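Local structure of probable transcriptional regulator (Pseudomonas aeruginosa PAO1, 2GEN) at residues A[86-91]-A[183-188]. The protein belongs to the TetR family and probably regulates transcription by binding cis-regulatory DNA through a predicted helix-turn-helix motif. Numbering follows the deposited sequence.
Sequences LLVTSY and LLAQVA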
loop_
_atom_site.group_PDB
_atom_site.type_symbol
_atom_site.label_atom_id
_atom_site.label_comp_id
_atom_site.label_asym_id
_atom_site.label_seq_id
_atom_site.Cartn_x
_atom_site.Cartn_y
_atom_site.Cartn_z
ATOM N N LEU A 86 6.215 -0.750 -19.047
ATOM C CA LEU A 86 4.807 -0.430 -19.267
ATOM C C LEU A 86 3.979 -0.605 -18.018
ATOM O O LEU A 86 3.092 0.195 -17.758
ATOM C CB LEU A 86 4.269 -1.287 -20.445
ATOM C CG LEU A 86 2.791 -1.024 -20.738
ATOM C CD1 LEU A 86 2.639 0.321 -21.454
ATOM C CD2 LEU A 86 2.307 -2.196 -21.590
ATOM N N LEU A 87 4.213 -1.688 -17.239
ATOM C CA LEU A 87 3.463 -1.874 -15.997
ATOM C C LEU A 87 3.660 -0.672 -15.071
ATOM O O LEU A 87 2.725 -0.263 -14.408
ATOM C CB LEU A 87 3.943 -3.136 -15.290
ATOM C CG LEU A 87 3.631 -4.444 -16.074
ATOM C CD1 LEU A 87 4.427 -5.639 -15.516
ATOM C CD2 LEU A 87 2.145 -4.764 -16.006
ATOM N N VAL A 88 4.868 -0.127 -15.073
ATOM C CA VAL A 88 5.196 0.987 -14.173
ATOM C C VAL A 88 4.745 2.329 -14.726
ATOM O O VAL A 88 4.017 3.049 -14.034
ATOM C CB VAL A 88 6.681 1.034 -13.886
ATOM C CG1 VAL A 88 7.078 2.309 -12.982
ATOM C CG2 VAL A 88 7.089 -0.260 -13.114
ATOM N N THR A 89 5.159 2.647 -15.957
ATOM C CA THR A 89 4.740 4.009 -16.498
ATOM C C THR A 89 3.219 4.136 -16.586
ATOM O O THR A 89 2.703 5.226 -16.404
ATOM C CB THR A 89 5.368 4.299 -17.857
ATOM O OG1 THR A 89 4.893 3.338 -18.811
ATOM C CG2 THR A 89 6.875 4.192 -17.767
ATOM N N SER A 90 2.482 3.060 -16.900
ATOM C CA SER A 90 1.032 3.140 -16.992
ATOM C C SER A 90 0.412 3.535 -15.656
ATOM O O SER A 90 -0.512 4.353 -15.601
ATOM C CB SER A 90 0.421 1.836 -17.537
ATOM O OG SER A 90 0.878 1.616 -18.843
ATOM N N TYR A 91 0.947 2.967 -14.567
ATOM C CA TYR A 91 0.400 3.260 -13.267
ATOM C C TYR A 91 0.723 4.700 -12.849
ATOM O O TYR A 91 -0.185 5.446 -12.475
ATOM C CB TYR A 91 0.916 2.250 -12.229
ATOM C CG TYR A 91 0.345 2.574 -10.905
ATOM C CD1 TYR A 91 -1.034 2.390 -10.665
ATOM C CD2 TYR A 91 1.142 3.126 -9.892
ATOM C CE1 TYR A 91 -1.595 2.726 -9.412
ATOM C CE2 TYR A 91 0.595 3.460 -8.651
ATOM C CZ TYR A 91 -0.749 3.254 -8.421
ATOM O OH TYR A 91 -1.300 3.610 -7.208
ATOM N N LEU A 183 13.002 6.869 -13.265
ATOM C CA LEU A 183 13.727 6.106 -12.275
ATOM C C LEU A 183 12.993 4.803 -11.904
ATOM O O LEU A 183 13.632 3.731 -11.938
ATOM C CB LEU A 183 13.911 6.959 -11.035
ATOM C CG LEU A 183 14.693 6.295 -9.930
ATOM C CD1 LEU A 183 16.129 6.022 -10.375
ATOM C CD2 LEU A 183 14.595 7.215 -8.725
ATOM N N LEU A 184 11.695 4.899 -11.601
ATOM C CA LEU A 184 10.946 3.710 -11.118
ATOM C C LEU A 184 10.823 2.671 -12.259
ATOM O O LEU A 184 10.961 1.470 -12.034
ATOM C CB LEU A 184 9.590 4.106 -10.550
ATOM C CG LEU A 184 9.671 4.847 -9.184
ATOM C CD1 LEU A 184 8.360 5.024 -8.490
ATOM C CD2 LEU A 184 10.667 4.162 -8.226
ATOM N N ALA A 185 10.630 3.145 -13.496
ATOM C CA ALA A 185 10.575 2.215 -14.654
ATOM C C ALA A 185 11.917 1.494 -14.813
ATOM O O ALA A 185 11.962 0.283 -15.023
ATOM C CB ALA A 185 10.240 2.972 -15.938
ATOM N N GLN A 186 13.008 2.270 -14.753
ATOM C CA GLN A 186 14.346 1.727 -14.918
ATOM C C GLN A 186 14.672 0.729 -13.806
ATOM O O GLN A 186 15.194 -0.356 -14.061
ATOM C CB GLN A 186 15.375 2.851 -14.880
ATOM C CG GLN A 186 16.741 2.276 -15.163
ATOM C CD GLN A 186 16.881 1.737 -16.563
ATOM O OE1 GLN A 186 16.473 2.395 -17.536
ATOM N NE2 GLN A 186 17.429 0.510 -16.685
ATOM N N VAL A 187 14.359 1.085 -12.562
ATOM C CA VAL A 187 14.619 0.213 -11.449
ATOM C C VAL A 187 13.804 -1.068 -11.557
ATOM O O VAL A 187 14.323 -2.129 -11.256
ATOM C CB VAL A 187 14.300 0.856 -10.151
ATOM C CG1 VAL A 187 14.302 -0.203 -9.031
ATOM C CG2 VAL A 187 15.329 2.046 -9.873
ATOM N N ALA A 188 12.555 -0.973 -12.004
ATOM C CA ALA A 188 11.708 -2.200 -12.126
ATOM C C ALA A 188 12.432 -3.172 -13.084
ATOM O O ALA A 188 12.570 -4.380 -12.783
ATOM C CB ALA A 188 10.318 -1.825 -12.676
#
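V88 carries most of the contact, its isopropyl group seated against the face formed by L184, A185 and A188. The two methyls divide the work. CG1, anti to the backbone N (chi1 176°), lies against the main chain where L184 joins A185. V88 CG1 is 3.7 Å from A185 N. L184 CB lies 3.9 Å from V88 CG1. V88 CG2 meets A188 CB at 3.6 Å, one helical turn on from L184, as the A188 N to L184 O bond shows. Beside V88, T89 adds a thinner contact, its CG2 standing 4.0 Å from A185 CB.

The CA atoms of V88 and A185 are 5.5 Å apart. The axes of segments 86-91 and 183-188 come within 8.7 Å, with 159° between their directions, so the segments run nearly antiparallel; they lie on helices 80-97 and 181-192. Behind the valine, S90 OG bonds to L86 O at 2.8 Å, while S90 N reaches that oxygen from the opposite face of the carbonyl plane. Farther out, Y91 meets H162 edge-to-face, and L184 packs on L164 and on V156 of the second subunit, placing the contact beside the dimer partner within the all-helical C-terminal region.

The close approach of V88 to A185 goes with a small side chain there, and A188 offers only a methyl to CG2. The contact is apolar and modest in area (165 Å²), with van der Waals packing and burial as its likely source of stability.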